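PDB 2C71: glycoside hydrolase, family 11\:clostridium cellulosome enzyme, dockerin type i\:polysaccharide from Clostridium thermocellum, which probably removes acetyl groups from xylan as a metal-dependent esterase of carbohydrate esterase family 4, in the breakdown of plant cell walls. Local coordinates for residues F36-G40 with Q41-D45; P110-F113 with N114-L118; E166-D169 with I170-T174; E181-L185 with T186-T190. All blocks are in the same frame, centred on the assembly; numbering follows the deposited sequence.

Contact 1. Residues F36-G40 with Q41-D45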
loop_
_atom_site.group_PDB
_atom_site.type_symbol
_atom_site.label_atom_id
_atom_site.label_comp_id
_atom_site.label_asym_id
_atom_site.label_seq_id
_atom_site.Cartn_x
_atom_site.Cartn_y
_atom_site.Cartn_z
ATOM N N PHE A 36 2.890 -2.385 1.997
ATOM C CA PHE A 36 3.609 -1.198 1.485
ATOM C C PHE A 36 3.689 -1.289 -0.028
ATOM O O PHE A 36 4.243 -2.256 -0.551
ATOM C CB PHE A 36 5.004 -1.111 2.101
ATOM C CG PHE A 36 4.978 -0.851 3.573
ATOM C CD1 PHE A 36 4.811 -1.881 4.501
ATOM C CD2 PHE A 36 5.053 0.460 4.054
ATOM C CE1 PHE A 36 4.709 -1.584 5.839
ATOM C CE2 PHE A 36 4.962 0.730 5.407
ATOM C CZ PHE A 36 4.798 -0.318 6.289
ATOM N N MET A 37 3.150 -0.297 -0.708
ATOM C CA MET A 37 3.178 -0.197 -2.181
ATOM C C MET A 37 4.341 0.732 -2.507
ATOM O O MET A 37 4.262 1.952 -2.292
ATOM C CB MET A 37 1.839 0.317 -2.734
ATOM C CG MET A 37 0.637 -0.439 -2.232
ATOM S SD MET A 37 0.590 -2.224 -2.491
ATOM C CE MET A 37 0.183 -2.245 -4.248
ATOM N N VAL A 38 5.440 0.130 -2.935
ATOM C CA VAL A 38 6.733 0.844 -3.021
ATOM C C VAL A 38 7.042 1.293 -4.430
ATOM O O VAL A 38 6.571 0.752 -5.446
ATOM C CB VAL A 38 7.885 -0.012 -2.454
ATOM C CG1 VAL A 38 7.629 -0.357 -0.989
ATOM C CG2 VAL A 38 8.158 -1.233 -3.275
ATOM N N VAL A 39 7.846 2.331 -4.491
ATOM C CA VAL A 39 8.250 2.999 -5.737
ATOM C C VAL A 39 9.679 2.569 -6.052
ATOM O O VAL A 39 10.612 2.727 -5.245
ATOM C CB VAL A 39 8.115 4.529 -5.578
ATOM C CG1 VAL A 39 8.648 5.257 -6.812
ATOM C CG2 VAL A 39 6.662 4.875 -5.331
ATOM N N GLY A 40 9.866 1.995 -7.247
ATOM C CA GLY A 40 11.125 1.365 -7.593
ATOM C C GLY A 40 12.361 2.249 -7.473
ATOM O O GLY A 40 13.415 1.798 -7.008
ATOM N N GLN A 41 12.249 3.507 -7.875
ATOM C CA GLN A 41 13.335 4.531 -7.718
ATOM C C GLN A 41 13.883 4.624 -6.364
ATOM O O GLN A 41 15.031 5.077 -6.202
ATOM C CB GLN A 41 12.899 5.958 -8.123
ATOM C CG GLN A 41 13.005 6.138 -9.618
ATOM C CD GLN A 41 12.372 7.432 -10.144
ATOM O OE1 GLN A 41 11.487 7.998 -9.531
ATOM N NE2 GLN A 41 12.880 7.915 -11.295
ATOM N N ARG A 42 13.079 4.329 -5.355
ATOM C CA ARG A 42 13.463 4.478 -3.952
ATOM C C ARG A 42 14.047 3.214 -3.339
ATOM O O ARG A 42 14.495 3.267 -2.190
ATOM C CB ARG A 42 12.264 4.910 -3.118
ATOM C CG ARG A 42 11.984 6.416 -3.202
ATOM C CD ARG A 42 10.988 6.866 -2.174
ATOM N NE ARG A 42 10.735 8.292 -2.072
ATOM C CZ ARG A 42 11.135 9.063 -1.060
ATOM N NH1 ARG A 42 11.949 8.659 -0.098
ATOM N NH2 ARG A 42 10.713 10.309 -1.016
ATOM N N VAL A 43 14.032 2.099 -4.056
ATOM C CA VAL A 43 14.483 0.819 -3.541
ATOM C C VAL A 43 15.910 0.561 -3.995
ATOM O O VAL A 43 16.151 0.299 -5.182
ATOM C CB VAL A 43 13.533 -0.313 -4.017
ATOM C CG1 VAL A 43 14.013 -1.652 -3.469
ATOM C CG2 VAL A 43 12.108 -0.068 -3.572
ATOM N N ASN A 44 16.859 0.620 -3.061
ATOM C CA ASN A 44 18.271 0.558 -3.404
ATOM C C ASN A 44 19.058 0.085 -2.183
ATOM O O ASN A 44 18.458 -0.278 -1.166
ATOM C CB ASN A 44 18.770 1.893 -3.963
ATOM C CG ASN A 44 18.694 3.061 -2.972
ATOM O OD1 ASN A 44 18.730 4.224 -3.401
ATOM N ND2 ASN A 44 18.657 2.789 -1.700
ATOM N N ASP A 45 20.374 -0.006 -2.302
ATOM C CA ASP A 45 21.136 -0.509 -1.180
ATOM C C ASP A 45 20.578 0.215 0.034
ATOM O O ASP A 45 20.113 -0.409 0.988
ATOM C CB ASP A 45 22.627 -0.213 -1.358
ATOM C CG ASP A 45 23.344 -1.299 -2.137
ATOM O OD1 ASP A 45 22.671 -2.037 -2.887
ATOM O OD2 ASP A 45 24.579 -1.418 -1.998
HETATM O O HOH W 1 16.160 1.503 -7.515
#
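The carbonyl groups of V39 and G40 are met by backbone N-H groups of R42 and V43 from above their planes. R42 N reaches V39 O at 2.9 Å and stands 41° out of the V39 carbonyl plane. V43 N stands over one face of the G40 peptide, 60° out of its plane, with V43 N to G40 O at 3.0 Å; a water comes to G40 O from the other side of that plane, less steeply. Both backbone bonds span three residues and follow directly on one another, as in a 3-10 turn, so the chain leaving strand 35-38 coils tightly before it goes on to helix 45-56. The water donates to G40 O at 2.8 Å and to V43 O at 2.6 Å, tying the start of the turn to its end.

The valines fill the space beside these bonds. V43 has CG2 anti to its own carbonyl carbon, which brings that methyl against the turn: V43 CG2 is 3.6 Å from V39 O and 4.1 Å from V38 CG2. The V38 and V43 side chains meet at roughly a right angle, methyl to methyl. R42 leans on the turn through its aliphatic base, CB being 3.5 Å from V39 O.

The guanidinium of R42 leads away to D16, in a salt bridge, and to Y68 OH, while Q41 OE1 bonds S67. Within the NodB-type fold, V38 touches both I51 of helix 45-56 and I90 of helix 76-94, V43 lies on V89 and Y93 of the latter helix, and the strand is bonded to its parallel neighbours 6-12 and 60-63.

Contact 2. Residues P110-F113 with N114-L118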
loop_
_atom_site.group_PDB
_atom_site.type_symbol
_atom_site.label_atom_id
_atom_site.label_comp_id
_atom_site.label_asym_id
_atom_site.label_seq_id
_atom_site.Cartn_x
_atom_site.Cartn_y
_atom_site.Cartn_z
ATOM N N PRO A 110 -7.526 0.967 -20.254
ATOM C CA PRO A 110 -7.451 -0.408 -20.786
ATOM C C PRO A 110 -6.029 -0.843 -21.044
ATOM O O PRO A 110 -5.670 -1.968 -20.750
ATOM C CB PRO A 110 -8.294 -0.337 -22.049
ATOM C CG PRO A 110 -9.315 0.678 -21.701
ATOM C CD PRO A 110 -8.547 1.754 -20.970
ATOM N N THR A 111 -5.209 0.056 -21.596
ATOM C CA THR A 111 -3.821 -0.282 -21.871
ATOM C C THR A 111 -3.058 -0.627 -20.599
ATOM O O THR A 111 -2.256 -1.557 -20.571
ATOM C CB THR A 111 -3.151 0.859 -22.672
ATOM O OG1 THR A 111 -3.862 1.046 -23.899
ATOM C CG2 THR A 111 -1.703 0.555 -22.987
ATOM N N LEU A 112 -3.276 0.142 -19.542
ATOM C CA LEU A 112 -2.601 -0.157 -18.270
ATOM C C LEU A 112 -3.021 -1.532 -17.760
ATOM O O LEU A 112 -2.183 -2.374 -17.394
ATOM C CB LEU A 112 -2.819 0.965 -17.263
ATOM C CG LEU A 112 -2.001 0.858 -15.972
ATOM C CD1 LEU A 112 -0.498 0.895 -16.273
ATOM C CD2 LEU A 112 -2.426 1.957 -15.012
ATOM N N PHE A 113 -4.337 -1.778 -17.702
ATOM C CA PHE A 113 -4.831 -3.072 -17.264
ATOM C C PHE A 113 -4.262 -4.193 -18.097
ATOM O O PHE A 113 -3.912 -5.249 -17.589
ATOM C CB PHE A 113 -6.363 -3.138 -17.327
ATOM C CG PHE A 113 -7.040 -2.593 -16.098
ATOM C CD1 PHE A 113 -6.909 -3.264 -14.847
ATOM C CD2 PHE A 113 -7.824 -1.463 -16.149
ATOM C CE1 PHE A 113 -7.568 -2.783 -13.755
ATOM C CE2 PHE A 113 -8.494 -1.005 -15.037
ATOM C CZ PHE A 113 -8.352 -1.692 -13.819
ATOM N N ASN A 114 -4.140 -4.004 -19.428
ATOM C CA ASN A 114 -3.671 -5.029 -20.379
ATOM C C ASN A 114 -2.233 -5.382 -20.195
ATOM O O ASN A 114 -1.797 -6.428 -20.667
ATOM C CB ASN A 114 -3.832 -4.621 -21.851
ATOM C CG ASN A 114 -3.942 -5.802 -22.773
ATOM O OD1 ASN A 114 -4.639 -6.757 -22.472
ATOM N ND2 ASN A 114 -3.220 -5.756 -23.880
ATOM N N ASN A 115 -1.438 -4.468 -19.614
ATOM C CA ASN A 115 0.008 -4.625 -19.597
ATOM C C ASN A 115 0.598 -4.802 -18.206
ATOM O O ASN A 115 1.831 -4.800 -18.074
ATOM C CB ASN A 115 0.645 -3.462 -20.360
ATOM C CG ASN A 115 0.454 -3.606 -21.845
ATOM O OD1 ASN A 115 1.128 -4.428 -22.490
ATOM N ND2 ASN A 115 -0.492 -2.876 -22.368
ATOM N N VAL A 116 -0.243 -4.973 -17.194
ATOM C CA VAL A 116 0.199 -5.246 -15.825
ATOM C C VAL A 116 -0.515 -6.522 -15.331
ATOM O O VAL A 116 -1.725 -6.540 -15.127
ATOM C CB VAL A 116 -0.081 -4.070 -14.893
ATOM C CG1 VAL A 116 0.461 -4.379 -13.465
ATOM C CG2 VAL A 116 0.500 -2.744 -15.392
ATOM N N ASP A 117 0.280 -7.577 -15.137
ATOM C CA ASP A 117 -0.202 -8.875 -14.658
ATOM C C ASP A 117 -0.118 -8.984 -13.135
ATOM O O ASP A 117 0.495 -9.900 -12.586
ATOM C CB ASP A 117 0.584 -10.013 -15.311
ATOM C CG ASP A 117 -0.117 -11.351 -15.186
ATOM O OD1 ASP A 117 -1.365 -11.380 -15.248
ATOM O OD2 ASP A 117 0.579 -12.376 -15.026
ATOM N N LEU A 118 -0.752 -8.024 -12.477
ATOM C CA LEU A 118 -0.870 -7.922 -11.027
ATOM C C LEU A 118 -2.285 -7.520 -10.706
ATOM O O LEU A 118 -2.981 -6.957 -11.563
ATOM C CB LEU A 118 0.090 -6.811 -10.467
ATOM C CG LEU A 118 1.591 -7.054 -10.688
ATOM C CD1 LEU A 118 2.423 -5.827 -10.405
ATOM C CD2 LEU A 118 2.144 -8.242 -9.847
#
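T111 and N115 lie side by side on one flank of a short helix, their side chains pointing the same way, and L112 and V116 repeat that arrangement on another flank. In the first pair the carboxamide of N115 turns back on the backbone: ND2 donates to T111 O at 2.8 Å, with an N-H...O angle of 161°. The acceptor lies in the amide plane of N115, whereas ND2 is tilted 20° from the carbonyl plane of T111. With CG anti to its own carbonyl carbon (chi1 -74°), N115 sends the amide back along the helix, where ND2 also comes to 3.7 Å from T111 CG2. The bond fixes the rotation of the amide and serves the carbonyl of T111, one turn back.

The second pair is apolar. L112 CD1 and V116 CG2 are 3.9 Å apart, and V116 CG2 further touches L112 O at 3.4 Å.

The backbone bonds change step along this stretch. N114 N donates to P110 O at 2.9 Å across a full alpha turn, but N115 N takes L112 O at 3.1 Å, a tighter three-residue step. Beyond V116, D117 centres an inverse gamma turn that leads toward strand 119-120.

This is the helix of the beta-alpha-beta unit formed with parallel strands 100-101 and 119-120. L112 and V116 both rest on F101 and on I79 of helix 76-94, while the ring of F113 stacks on F120.

Contact 3. Residues E166-D169 with I170-T174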
loop_
_atom_site.group_PDB
_atom_site.type_symbol
_atom_site.label_atom_id
_atom_site.label_comp_id
_atom_site.label_asym_id
_atom_site.label_seq_id
_atom_site.Cartn_x
_atom_site.Cartn_y
_atom_site.Cartn_z
ATOM N N GLU A 166 1.191 9.171 13.563
ATOM C CA GLU A 166 0.402 9.549 14.732
ATOM C C GLU A 166 -1.082 9.226 14.546
ATOM O O GLU A 166 -1.785 8.863 15.509
ATOM C CB GLU A 166 0.678 11.028 15.034
ATOM C CG GLU A 166 2.113 11.282 15.532
ATOM C CD GLU A 166 3.238 11.043 14.515
ATOM O OE1 GLU A 166 3.136 11.404 13.313
ATOM O OE2 GLU A 166 4.262 10.465 14.954
ATOM N N ALA A 167 -1.592 9.314 13.323
ATOM C CA ALA A 167 -2.968 8.914 13.051
ATOM C C ALA A 167 -3.191 7.458 13.424
ATOM O O ALA A 167 -4.294 7.076 13.842
ATOM C CB ALA A 167 -3.326 9.171 11.613
ATOM N N LEU A 168 -2.177 6.607 13.239
ATOM C CA LEU A 168 -2.311 5.183 13.537
ATOM C C LEU A 168 -2.553 4.925 15.037
ATOM O O LEU A 168 -3.152 3.910 15.376
ATOM C CB LEU A 168 -1.076 4.400 13.072
ATOM C CG LEU A 168 -0.806 4.476 11.563
ATOM C CD1 LEU A 168 0.500 3.738 11.239
ATOM C CD2 LEU A 168 -1.935 3.864 10.771
ATOM N N ASP A 169 -2.091 5.836 15.892
ATOM C CA ASP A 169 -2.393 5.724 17.344
ATOM C C ASP A 169 -3.850 5.835 17.681
ATOM O O ASP A 169 -4.229 5.435 18.791
ATOM C CB ASP A 169 -1.615 6.754 18.169
ATOM C CG ASP A 169 -0.141 6.450 18.247
ATOM O OD1 ASP A 169 0.245 5.277 18.519
ATOM O OD2 ASP A 169 0.649 7.401 18.058
ATOM N N ILE A 170 -4.673 6.405 16.786
ATOM C CA ILE A 170 -6.119 6.436 16.905
ATOM C C ILE A 170 -6.740 5.321 16.077
ATOM O O ILE A 170 -7.604 4.577 16.563
ATOM C CB ILE A 170 -6.687 7.799 16.516
ATOM C CG1 ILE A 170 -6.132 8.885 17.418
ATOM C CG2 ILE A 170 -8.200 7.784 16.520
ATOM C CD1 ILE A 170 -6.358 10.297 16.884
ATOM N N ILE A 171 -6.346 5.205 14.804
ATOM C CA ILE A 171 -6.955 4.216 13.910
ATOM C C ILE A 171 -6.885 2.809 14.462
ATOM O O ILE A 171 -7.898 2.086 14.434
ATOM C CB ILE A 171 -6.285 4.284 12.517
ATOM C CG1 ILE A 171 -6.573 5.636 11.823
ATOM C CG2 ILE A 171 -6.730 3.129 11.653
ATOM C CD1 ILE A 171 -5.644 5.923 10.658
ATOM N N ILE A 172 -5.689 2.371 14.846
ATOM C CA ILE A 172 -5.517 0.956 15.201
ATOM C C ILE A 172 -6.345 0.602 16.461
ATOM O O ILE A 172 -7.148 -0.333 16.424
ATOM C CB ILE A 172 -4.043 0.552 15.204
ATOM C CG1 ILE A 172 -3.498 0.573 13.779
ATOM C CG2 ILE A 172 -3.921 -0.854 15.854
ATOM C CD1 ILE A 172 -1.983 0.481 13.689
ATOM N N PRO A 173 -6.184 1.343 17.567
ATOM C CA PRO A 173 -7.017 0.995 18.751
ATOM C C PRO A 173 -8.513 1.102 18.489
ATOM O O PRO A 173 -9.291 0.273 18.963
ATOM C CB PRO A 173 -6.509 1.957 19.809
ATOM C CG PRO A 173 -5.113 2.314 19.399
ATOM C CD PRO A 173 -5.164 2.351 17.915
ATOM N N THR A 174 -8.944 2.130 17.739
ATOM C CA THR A 174 -10.369 2.317 17.519
ATOM C C THR A 174 -10.930 1.160 16.707
ATOM O O THR A 174 -11.960 0.574 17.085
ATOM C CB THR A 174 -10.690 3.629 16.786
ATOM O OG1 THR A 174 -10.348 4.728 17.617
ATOM C CG2 THR A 174 -12.172 3.728 16.409
#
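Three backbone hydrogen bonds join the turn around A167 and L168 to I170-I172. A167 O accepts twice: I171 N comes nearly straight at 2.9 Å, in the carbonyl plane, while I170 N, at 3.0 Å, stands 56° out of that plane. I172 N then bonds L168 O at 3.0 Å.

The chain is thus an alpha helix with a kink, since neither residue 170 nor residue 173 donates to the turn before in the regular way. P173 has no N-H to give, and its ring takes up the place instead, with CG and D169 O 3.3 Å apart. One turn on, I170 O is taken by both N and OG1 of T174, the latter at 2.9 Å.

Apolar contacts run along the inner side of the helix. I171 lays its CG1-CD1 arm back over the preceding turn, CD1 lying 4.1 Å from A167 CB and 4.2 Å from L168 CD2. I172 does the same toward L168 CB. L168 also reaches L9 and F11 of strand 6-12, and I170 and I171 face helix 135-145.

Charge and polar bonding concern D169, whose carboxylate holds K26, K29 and Y30 of helix 17-30.

Contact 4. Residues E181-L185 with T186-T190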
loop_
_atom_site.group_PDB
_atom_site.type_symbol
_atom_site.label_atom_id
_atom_site.label_comp_id
_atom_site.label_asym_id
_atom_site.label_seq_id
_atom_site.Cartn_x
_atom_site.Cartn_y
_atom_site.Cartn_z
ATOM N N GLU A 181 -9.942 -6.778 12.563
ATOM C CA GLU A 181 -8.563 -7.295 12.554
ATOM C C GLU A 181 -7.876 -6.834 11.264
ATOM O O GLU A 181 -8.434 -6.888 10.175
ATOM C CB GLU A 181 -8.514 -8.827 12.597
ATOM C CG GLU A 181 -8.975 -9.461 13.905
ATOM C CD GLU A 181 -7.877 -9.559 14.965
ATOM O OE1 GLU A 181 -7.819 -10.565 15.703
ATOM O OE2 GLU A 181 -7.087 -8.614 15.097
ATOM N N PHE A 182 -6.614 -6.456 11.427
ATOM C CA PHE A 182 -5.776 -5.925 10.354
ATOM C C PHE A 182 -5.002 -7.057 9.656
ATOM O O PHE A 182 -4.392 -7.899 10.309
ATOM C CB PHE A 182 -4.778 -4.921 10.926
ATOM C CG PHE A 182 -5.401 -3.636 11.397
ATOM C CD1 PHE A 182 -5.902 -3.491 12.671
ATOM C CD2 PHE A 182 -5.538 -2.571 10.521
ATOM C CE1 PHE A 182 -6.483 -2.292 13.057
ATOM C CE2 PHE A 182 -6.135 -1.411 10.913
ATOM C CZ PHE A 182 -6.617 -1.273 12.173
ATOM N N VAL A 183 -5.062 -7.058 8.324
ATOM C CA VAL A 183 -4.452 -8.089 7.517
ATOM C C VAL A 183 -3.695 -7.477 6.346
ATOM O O VAL A 183 -3.959 -6.327 5.936
ATOM C CB VAL A 183 -5.536 -9.074 7.016
ATOM C CG1 VAL A 183 -6.115 -9.877 8.245
ATOM C CG2 VAL A 183 -6.624 -8.400 6.228
ATOM N N THR A 184 -2.762 -8.253 5.791
ATOM C CA THR A 184 -2.112 -7.876 4.524
ATOM C C THR A 184 -3.114 -8.029 3.383
ATOM O O THR A 184 -4.156 -8.659 3.546
ATOM C CB THR A 184 -0.876 -8.721 4.234
ATOM O OG1 THR A 184 -1.301 -10.047 3.976
ATOM C CG2 THR A 184 0.180 -8.661 5.350
ATOM N N LEU A 185 -2.785 -7.510 2.189
ATOM C CA LEU A 185 -3.667 -7.716 1.032
ATOM C C LEU A 185 -3.822 -9.188 0.715
ATOM O O LEU A 185 -4.937 -9.653 0.454
ATOM C CB LEU A 185 -3.168 -6.939 -0.194
ATOM C CG LEU A 185 -3.316 -5.420 -0.098
ATOM C CD1 LEU A 185 -2.680 -4.750 -1.342
ATOM C CD2 LEU A 185 -4.753 -5.009 0.006
ATOM N N THR A 186 -2.736 -9.937 0.714
ATOM C CA THR A 186 -2.830 -11.362 0.405
ATOM C C THR A 186 -3.739 -12.038 1.415
ATOM O O THR A 186 -4.573 -12.886 1.044
ATOM C CB THR A 186 -1.431 -12.038 0.330
ATOM O OG1 THR A 186 -0.797 -11.657 -0.902
ATOM C CG2 THR A 186 -1.477 -13.548 0.400
ATOM N N GLU A 187 -3.573 -11.719 2.691
ATOM C CA GLU A 187 -4.392 -12.315 3.719
ATOM C C GLU A 187 -5.860 -11.938 3.560
ATOM O O GLU A 187 -6.762 -12.763 3.770
ATOM C CB GLU A 187 -3.885 -11.907 5.083
ATOM C CG GLU A 187 -2.594 -12.549 5.527
ATOM C CD GLU A 187 -1.881 -11.857 6.707
ATOM O OE1 GLU A 187 -2.338 -10.774 7.240
ATOM O OE2 GLU A 187 -0.771 -12.398 7.114
ATOM N N LEU A 188 -6.139 -10.672 3.209
ATOM C CA LEU A 188 -7.515 -10.234 3.020
ATOM C C LEU A 188 -8.219 -11.084 1.957
ATOM O O LEU A 188 -9.321 -11.582 2.165
ATOM C CB LEU A 188 -7.527 -8.758 2.626
ATOM C CG LEU A 188 -8.906 -8.169 2.382
ATOM C CD1 LEU A 188 -9.804 -8.322 3.621
ATOM C CD2 LEU A 188 -8.824 -6.671 1.950
ATOM N N PHE A 189 -7.585 -11.241 0.804
ATOM C CA PHE A 189 -8.146 -12.080 -0.251
ATOM C C PHE A 189 -8.339 -13.510 0.252
ATOM O O PHE A 189 -9.391 -14.123 0.082
ATOM C CB PHE A 189 -7.270 -12.079 -1.486
ATOM C CG PHE A 189 -7.509 -10.872 -2.407
ATOM C CD1 PHE A 189 -7.117 -9.599 -2.036
ATOM C CD2 PHE A 189 -8.121 -11.055 -3.621
ATOM C CE1 PHE A 189 -7.349 -8.514 -2.945
ATOM C CE2 PHE A 189 -8.330 -10.021 -4.502
ATOM C CZ PHE A 189 -7.966 -8.768 -4.140
ATOM N N THR A 190 -7.292 -14.082 0.835
ATOM C CA THR A 190 -7.300 -15.510 1.222
ATOM C C THR A 190 -8.414 -15.767 2.260
ATOM O O THR A 190 -9.163 -16.737 2.150
ATOM C CB THR A 190 -5.921 -15.895 1.712
ATOM O OG1 THR A 190 -4.909 -15.667 0.718
ATOM C CG2 THR A 190 -5.847 -17.349 2.063
HETATM O O HOH W 2 -2.864 -10.441 9.979
#
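A capping box of T184 and E187 starts helix 185-192, each residue bonding the backbone N of the other. T184 sits at the N-cap with OG1 between its backbone N and carbonyl carbon (chi1 68°), which turns the hydroxyl oxygen over the first turn to accept from E187 N at 3.1 Å. In return, E187 extends its side chain back so that OE1 takes T184 N at 2.9 Å. The bond is nearly straight at nitrogen, yet the N-H comes from above the carboxylate, 46° out of its plane. A water that also donates to F182 O is the second donor to E187 OE1 and links the cap to the incoming strand. The carboxylate lies by the N-terminal end of the helix, where the helix dipole would be expected to favour its negative charge.

The apolar partner of the box is a hydrophobic staple between V183, just before the cap, and L188 in the first turn. V183 CG2 meets L188 CB at 3.7 Å, the two side chains at about a right angle. The whole forms the corner at which strand 181-182, paired in parallel with strand 6-12, passes into the last helix of the chain.

Regular alpha bonds follow, L188 N to T184 O at 2.8 Å and F189 N to L185 O at 3.1 Å. L185 O also lies at the edge of the F189 ring, near its plane, 3.3 Å from CD1. The F189 ring meets Y204 edge-to-face and touches F100, and the hydroxyl of T186 bonds E60 and K99.

In the fold
Of contacts 1, 2 and 4, contact 1 comes nearest the magnesium ion bound by D13 and H64: the side chain of V39 is about 6 Å from it, against about 12 Å for L112 of contact 2 and about 14 Å for L185 of contact 4. Contacts 1 and 4, on opposite sides of the chain's centre, still meet, M37 SD lying 4.3 Å from L185 CD1. Contact 4 also touches contact 3, where F182 CZ packs 3.9 Å from I172 CA. Contacts 2 and 3 lie far apart, their centres about 35 Å from each other. F11 of strand 6-12 is shared ground, touched by F36 of contact 1 and L168 of contact 3.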